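Local coordinates for protein CRISPR-associated endonuclease Cas9 (Campylobacter jejuni subsp. jejuni serotype O:2, PDB 5X2H) that uses a guide RNA to recognise matching DNA of invading genetic elements and cuts its two strands with separate RuvC-like and HNH nuclease domains, at residues I10-W22 with V457-L469. Sequence-based numbering, arbitrary orientation.
Sequences ILAFDIGISSIGW and VVLRAIKEYRKVL. With nucleotides of chain B.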
loop_
_atom_site.group_PDB
_atom_site.type_symbol
_atom_site.label_atom_id
_atom_site.label_comp_id
_atom_site.label_asym_id
_atom_site.label_seq_id
_atom_site.Cartn_x
_atom_site.Cartn_y
_atom_site.Cartn_z
ATOM N N ILE A 10 26.264 26.601 -2.189
ATOM C CA ILE A 10 26.009 25.236 -1.750
ATOM C C ILE A 10 24.598 25.154 -1.182
ATOM O O ILE A 10 24.189 26.020 -0.401
ATOM C CB ILE A 10 27.034 24.769 -0.698
ATOM C CG1 ILE A 10 28.462 25.100 -1.139
ATOM C CG2 ILE A 10 26.898 23.275 -0.447
ATOM C CD1 ILE A 10 29.514 24.798 -0.091
ATOM N N LEU A 11 23.864 24.115 -1.571
ATOM C CA LEU A 11 22.574 23.775 -0.983
ATOM C C LEU A 11 22.716 22.435 -0.275
ATOM O O LEU A 11 23.122 21.446 -0.892
ATOM C CB LEU A 11 21.478 23.703 -2.046
ATOM C CG LEU A 11 21.060 24.994 -2.749
ATOM C CD1 LEU A 11 20.032 24.703 -3.830
ATOM C CD2 LEU A 11 20.512 25.995 -1.743
ATOM N N ALA A 12 22.389 22.400 1.012
ATOM C CA ALA A 12 22.490 21.184 1.805
ATOM C C ALA A 12 21.110 20.776 2.295
ATOM O O ALA A 12 20.289 21.631 2.640
ATOM C CB ALA A 12 23.436 21.373 2.990
ATOM N N PHE A 13 20.859 19.468 2.327
ATOM C CA PHE A 13 19.547 18.932 2.669
ATOM C C PHE A 13 19.687 17.807 3.684
ATOM O O PHE A 13 20.511 16.905 3.509
ATOM C CB PHE A 13 18.816 18.419 1.426
ATOM C CG PHE A 13 18.482 19.492 0.432
ATOM C CD1 PHE A 13 19.391 19.850 -0.551
ATOM C CD2 PHE A 13 17.258 20.139 0.474
ATOM C CE1 PHE A 13 19.088 20.833 -1.470
ATOM C CE2 PHE A 13 16.947 21.122 -0.444
ATOM C CZ PHE A 13 17.867 21.470 -1.418
ATOM N N ASP A 14 18.876 17.867 4.735
ATOM C CA ASP A 14 18.739 16.796 5.720
ATOM C C ASP A 14 17.365 16.172 5.487
ATOM O O ASP A 14 16.355 16.642 6.012
ATOM C CB ASP A 14 18.890 17.329 7.147
ATOM C CG ASP A 14 18.785 16.234 8.196
ATOM O OD1 ASP A 14 19.738 15.437 8.321
ATOM O OD2 ASP A 14 17.753 16.176 8.900
ATOM N N ILE A 15 17.336 15.114 4.683
ATOM C CA ILE A 15 16.089 14.504 4.237
ATOM C C ILE A 15 15.689 13.430 5.243
ATOM O O ILE A 15 16.279 12.347 5.278
ATOM C CB ILE A 15 16.228 13.919 2.827
ATOM C CG1 ILE A 15 16.653 15.011 1.841
ATOM C CG2 ILE A 15 14.926 13.258 2.393
ATOM C CD1 ILE A 15 16.918 14.507 0.441
ATOM N N GLY A 16 14.672 13.724 6.054
ATOM C CA GLY A 16 14.180 12.795 7.045
ATOM C C GLY A 16 12.908 12.088 6.599
ATOM O O GLY A 16 12.362 12.330 5.527
ATOM N N ILE A 17 12.439 11.190 7.468
ATOM C CA ILE A 17 11.235 10.426 7.160
ATOM C C ILE A 17 10.022 11.343 7.073
ATOM O O ILE A 17 9.056 11.042 6.361
ATOM C CB ILE A 17 11.035 9.307 8.203
ATOM C CG1 ILE A 17 10.021 8.276 7.705
ATOM C CG2 ILE A 17 10.614 9.881 9.554
ATOM C CD1 ILE A 17 10.583 7.333 6.667
ATOM N N SER A 18 10.052 12.483 7.774
ATOM C CA SER A 18 8.920 13.401 7.776
ATOM C C SER A 18 9.359 14.862 7.798
ATOM O O SER A 18 8.536 15.742 8.082
ATOM C CB SER A 18 8.004 13.120 8.970
ATOM O OG SER A 18 8.739 13.108 10.179
ATOM N N SER A 19 10.625 15.147 7.500
ATOM C CA SER A 19 11.127 16.510 7.563
ATOM C C SER A 19 12.168 16.723 6.475
ATOM O O SER A 19 12.815 15.778 6.018
ATOM C CB SER A 19 11.732 16.819 8.937
ATOM O OG SER A 19 12.764 15.900 9.254
ATOM N N ILE A 20 12.319 17.981 6.067
ATOM C CA ILE A 20 13.323 18.396 5.093
ATOM C C ILE A 20 14.013 19.629 5.654
ATOM O O ILE A 20 13.429 20.720 5.663
ATOM C CB ILE A 20 12.719 18.702 3.717
ATOM C CG1 ILE A 20 12.077 17.454 3.116
ATOM C CG2 ILE A 20 13.788 19.247 2.786
ATOM C CD1 ILE A 20 13.069 16.378 2.766
ATOM N N GLY A 21 15.245 19.462 6.128
ATOM C CA GLY A 21 16.062 20.592 6.529
ATOM C C GLY A 21 16.951 21.035 5.379
ATOM O O GLY A 21 17.535 20.214 4.679
ATOM N N TRP A 22 17.039 22.350 5.187
ATOM C CA TRP A 22 17.784 22.897 4.065
ATOM C C TRP A 22 18.540 24.146 4.494
ATOM O O TRP A 22 18.068 24.924 5.326
ATOM C CB TRP A 22 16.865 23.223 2.881
ATOM C CG TRP A 22 15.786 24.211 3.202
ATOM C CD1 TRP A 22 14.521 23.933 3.635
ATOM C CD2 TRP A 22 15.873 25.639 3.111
ATOM N NE1 TRP A 22 13.816 25.096 3.819
ATOM C CE2 TRP A 22 14.623 26.159 3.505
ATOM C CE3 TRP A 22 16.887 26.527 2.736
ATOM C CZ2 TRP A 22 14.360 27.527 3.536
ATOM C CZ3 TRP A 22 16.624 27.884 2.768
ATOM C CH2 TRP A 22 15.370 28.371 3.164
ATOM N N VAL A 457 5.980 6.108 1.041
ATOM C CA VAL A 457 6.792 6.856 1.993
ATOM C C VAL A 457 8.008 7.457 1.300
ATOM O O VAL A 457 8.354 8.623 1.524
ATOM C CB VAL A 457 7.197 5.953 3.172
ATOM C CG1 VAL A 457 8.015 6.736 4.182
ATOM C CG2 VAL A 457 5.962 5.356 3.831
ATOM N N VAL A 458 8.671 6.681 0.440
ATOM C CA VAL A 458 9.840 7.196 -0.263
ATOM C C VAL A 458 9.426 8.235 -1.296
ATOM O O VAL A 458 10.045 9.301 -1.408
ATOM C CB VAL A 458 10.636 6.044 -0.899
ATOM C CG1 VAL A 458 11.864 6.582 -1.610
ATOM C CG2 VAL A 458 11.033 5.029 0.159
ATOM N N LEU A 459 8.368 7.947 -2.062
ATOM C CA LEU A 459 7.869 8.915 -3.033
ATOM C C LEU A 459 7.494 10.232 -2.366
ATOM O O LEU A 459 7.690 11.303 -2.953
ATOM C CB LEU A 459 6.667 8.334 -3.781
ATOM C CG LEU A 459 6.918 7.056 -4.587
ATOM C CD1 LEU A 459 5.610 6.497 -5.128
ATOM C CD2 LEU A 459 7.899 7.320 -5.723
ATOM N N ARG A 460 6.965 10.171 -1.141
ATOM C CA ARG A 460 6.605 11.385 -0.418
ATOM C C ARG A 460 7.836 12.230 -0.113
ATOM O O ARG A 460 7.842 13.445 -0.347
ATOM C CB ARG A 460 5.873 11.023 0.873
ATOM C CG ARG A 460 5.541 12.225 1.737
ATOM C CD ARG A 460 4.252 12.880 1.285
ATOM N NE ARG A 460 3.124 12.457 2.109
ATOM C CZ ARG A 460 1.851 12.702 1.817
ATOM N NH1 ARG A 460 0.889 12.284 2.632
ATOM N NH2 ARG A 460 1.539 13.358 0.707
ATOM N N ALA A 461 8.889 11.601 0.414
ATOM C CA ALA A 461 10.091 12.339 0.784
ATOM C C ALA A 461 10.763 12.955 -0.434
ATOM O O ALA A 461 11.250 14.090 -0.375
ATOM C CB ALA A 461 11.061 11.417 1.522
ATOM N N ILE A 462 10.805 12.221 -1.547
ATOM C CA ILE A 462 11.426 12.744 -2.758
ATOM C C ILE A 462 10.623 13.917 -3.303
ATOM O O ILE A 462 11.189 14.901 -3.794
ATOM C CB ILE A 462 11.576 11.622 -3.799
ATOM C CG1 ILE A 462 12.448 10.500 -3.237
ATOM C CG2 ILE A 462 12.162 12.162 -5.096
ATOM C CD1 ILE A 462 12.629 9.335 -4.184
ATOM N N LYS A 463 9.295 13.835 -3.216
ATOM C CA LYS A 463 8.448 14.926 -3.688
ATOM C C LYS A 463 8.736 16.212 -2.921
ATOM O O LYS A 463 8.941 17.274 -3.523
ATOM C CB LYS A 463 6.978 14.527 -3.558
ATOM C CG LYS A 463 5.994 15.678 -3.629
ATOM C CD LYS A 463 5.337 15.908 -2.278
ATOM C CE LYS A 463 4.007 16.625 -2.421
ATOM N NZ LYS A 463 2.914 15.834 -1.794
ATOM N N GLU A 464 8.773 16.129 -1.590
ATOM C CA GLU A 464 9.052 17.313 -0.784
ATOM C C GLU A 464 10.476 17.808 -0.984
ATOM O O GLU A 464 10.733 19.011 -0.867
ATOM C CB GLU A 464 8.791 17.017 0.694
ATOM C CG GLU A 464 7.322 16.838 1.041
ATOM C CD GLU A 464 6.519 18.120 0.883
ATOM O OE1 GLU A 464 5.326 18.035 0.521
ATOM O OE2 GLU A 464 7.079 19.212 1.118
ATOM N N TYR A 465 11.415 16.906 -1.281
ATOM C CA TYR A 465 12.759 17.350 -1.628
ATOM C C TYR A 465 12.749 18.166 -2.913
ATOM O O TYR A 465 13.386 19.221 -2.989
ATOM C CB TYR A 465 13.699 16.151 -1.761
ATOM C CG TYR A 465 14.971 16.453 -2.522
ATOM C CD1 TYR A 465 15.994 17.196 -1.943
ATOM C CD2 TYR A 465 15.152 15.992 -3.821
ATOM C CE1 TYR A 465 17.160 17.477 -2.638
ATOM C CE2 TYR A 465 16.312 16.266 -4.525
ATOM C CZ TYR A 465 17.314 17.006 -3.929
ATOM O OH TYR A 465 18.471 17.277 -4.628
ATOM N N ARG A 466 12.018 17.698 -3.928
ATOM C CA ARG A 466 11.954 18.424 -5.190
ATOM C C ARG A 466 11.288 19.783 -5.015
ATOM O O ARG A 466 11.764 20.788 -5.554
ATOM C CB ARG A 466 11.210 17.595 -6.238
ATOM C CG ARG A 466 10.794 18.396 -7.458
ATOM C CD ARG A 466 10.150 17.526 -8.519
ATOM N NE ARG A 466 9.770 18.311 -9.690
ATOM C CZ ARG A 466 8.570 18.856 -9.864
ATOM N NH1 ARG A 466 7.628 18.694 -8.945
ATOM N NH2 ARG A 466 8.311 19.559 -10.958
ATOM N N LYS A 467 10.188 19.830 -4.260
ATOM C CA LYS A 467 9.470 21.086 -4.073
ATOM C C LYS A 467 10.343 22.123 -3.380
ATOM O O LYS A 467 10.387 23.286 -3.798
ATOM C CB LYS A 467 8.187 20.840 -3.278
ATOM C CG LYS A 467 7.417 22.106 -2.937
ATOM C CD LYS A 467 6.135 21.794 -2.176
ATOM C CE LYS A 467 5.192 20.944 -3.010
ATOM N NZ LYS A 467 3.857 20.816 -2.373
ATOM N N VAL A 468 11.056 21.718 -2.328
ATOM C CA VAL A 468 11.915 22.653 -1.607
ATOM C C VAL A 468 13.089 23.083 -2.476
ATOM O O VAL A 468 13.448 24.266 -2.513
ATOM C CB VAL A 468 12.387 22.029 -0.281
ATOM C CG1 VAL A 468 13.424 22.919 0.389
ATOM C CG2 VAL A 468 11.206 21.809 0.648
ATOM N N LEU A 469 13.702 22.137 -3.192
ATOM C CA LEU A 469 14.839 22.470 -4.047
ATOM C C LEU A 469 14.429 23.429 -5.159
ATOM O O LEU A 469 15.101 24.438 -5.402
ATOM C CB LEU A 469 15.449 21.196 -4.636
ATOM C CG LEU A 469 16.460 21.388 -5.774
ATOM C CD1 LEU A 469 17.694 22.151 -5.302
ATOM C CD2 LEU A 469 16.854 20.053 -6.383
ATOM P P G B 72 2.914 12.231 -3.024
ATOM O OP1 G B 72 4.132 12.717 -2.331
ATOM O OP2 G B 72 1.590 12.786 -2.662
ATOM O "O5'" G B 72 3.090 12.452 -4.596
ATOM C "C5'" G B 72 4.196 11.905 -5.298
ATOM C "C4'" G B 72 4.010 11.998 -6.794
ATOM O "O4'" G B 72 2.797 11.302 -7.191
ATOM C "C3'" G B 72 3.823 13.395 -7.366
ATOM O "O3'" G B 72 5.032 14.115 -7.503
ATOM C "C2'" G B 72 3.127 13.112 -8.688
ATOM O "O2'" G B 72 4.054 12.623 -9.646
ATOM C "C1'" G B 72 2.200 11.964 -8.289
ATOM N N9 G B 72 0.879 12.472 -7.872
ATOM C C8 G B 72 0.325 12.433 -6.614
ATOM N N7 G B 72 -0.859 12.981 -6.563
ATOM C C5 G B 72 -1.100 13.415 -7.859
ATOM C C6 G B 72 -2.220 14.085 -8.418
ATOM O O6 G B 72 -3.265 14.441 -7.863
ATOM N N1 G B 72 -2.043 14.337 -9.776
ATOM C C2 G B 72 -0.935 13.988 -10.508
ATOM N N2 G B 72 -0.953 14.320 -11.808
ATOM N N3 G B 72 0.116 13.364 -9.999
ATOM C C4 G B 72 -0.034 13.109 -8.681
ATOM P P U B 74 4.854 20.322 -10.861
ATOM O OP1 U B 74 5.955 20.924 -11.654
ATOM O OP2 U B 74 5.053 20.091 -9.408
ATOM O "O5'" U B 74 3.547 21.216 -11.041
ATOM C "C5'" U B 74 3.065 21.560 -12.332
ATOM C "C4'" U B 74 1.651 22.086 -12.277
ATOM O "O4'" U B 74 0.779 21.095 -11.678
ATOM C "C3'" U B 74 1.432 23.334 -11.435
ATOM O "O3'" U B 74 1.760 24.522 -12.137
ATOM C "C2'" U B 74 -0.047 23.245 -11.069
ATOM O "O2'" U B 74 -0.858 23.749 -12.120
ATOM C "C1'" U B 74 -0.264 21.732 -10.971
ATOM N N1 U B 74 -0.279 21.241 -9.573
ATOM C C2 U B 74 -1.470 21.342 -8.879
ATOM O O2 U B 74 -2.479 21.818 -9.368
ATOM N N3 U B 74 -1.439 20.869 -7.591
ATOM C C4 U B 74 -0.358 20.313 -6.939
ATOM O O4 U B 74 -0.481 19.931 -5.773
ATOM C C5 U B 74 0.838 20.240 -7.726
ATOM C C6 U B 74 0.836 20.695 -8.983
ATOM P P G B 73 5.036 15.714 -7.346
ATOM O OP1 G B 73 6.446 16.171 -7.420
ATOM O OP2 G B 73 4.198 16.068 -6.172
ATOM O "O5'" G B 73 4.263 16.238 -8.636
ATOM C "C5'" G B 73 4.831 16.123 -9.930
ATOM C "C4'" G B 73 3.874 16.600 -10.994
ATOM O "O4'" G B 73 2.607 15.908 -10.853
ATOM C "C3'" G B 73 3.495 18.073 -10.948
ATOM O "O3'" G B 73 4.469 18.915 -11.542
ATOM C "C2'" G B 73 2.155 18.093 -11.673
ATOM O "O2'" G B 73 2.345 18.049 -13.077
ATOM C "C1'" G B 73 1.547 16.762 -11.228
ATOM N N9 G B 73 0.637 16.925 -10.078
ATOM C C8 G B 73 0.876 16.581 -8.770
ATOM N N7 G B 73 -0.129 16.851 -7.985
ATOM C C5 G B 73 -1.087 17.408 -8.822
ATOM C C6 G B 73 -2.390 17.898 -8.540
ATOM O O6 G B 73 -2.975 17.939 -7.453
ATOM N N1 G B 73 -3.022 18.373 -9.686
ATOM C C2 G B 73 -2.471 18.378 -10.944
ATOM N N2 G B 73 -3.232 18.878 -11.929
ATOM N N3 G B 73 -1.260 17.926 -11.217
ATOM C C4 G B 73 -0.629 17.459 -10.118
#
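Phe13 lies with one ring face against the edge of Tyr465. The planes stand at 78°, and Tyr465 CE1 sits 3.8 Å above the Phe13 ring plane, over its centre. This is a T-shaped (edge-to-face) stack. Tyr465 reaches it because CG is anti to the backbone N (chi1 162°), which carries the ring toward the sheet. Its hydroxyl is hydrogen-bonded to Thr502. Val468 CG1 meets the rim of the Phe13 ring at CE2, near the ring plane. The same methyl is 3.6 Å from Trp22 CD1, so one valine branch touches both aromatic residues. Leu469 CD1 packs against Phe13 CZ and lies 3.8 Å from Leu11 CD1. On the other side of the stack, Ile15 CD1 rests 3.7 Å from Tyr465 CD1. Ile20 crosses Glu464 at a slant, with CG1 against Glu464 CB and CG2 near Val468 CG2. The Glu464 carboxylate turns to Arg36 in a salt bridge. In the hairpin turn, Ile17 CD1 meets Val457 CG1 at 3.6 Å.

No hydrogen bond joins the two segments; the interface is apolar. The Arg466 side chain leaves the helix away from the hairpin, and its guanidinium meets the bound RNA. Its extended chain brings NH2 2.8 Å from U74 OP1 of chain B, while NH1 bonds to OP2 of the same phosphate. Lys463 NZ makes weak bonds to the phosphate of G72 of chain B. The helix thus joins the RuvC core to RNA.

Asp14, the predicted catalytic and magnesium-binding residue, faces away from the helix, toward Glu485 and His558. Strands 10-15 and 19-26 form the opening hairpin of the RNase H-like sheet. Helix 456-476 covers one face, beside helix 493-505, and helix 557-566 packs on the other.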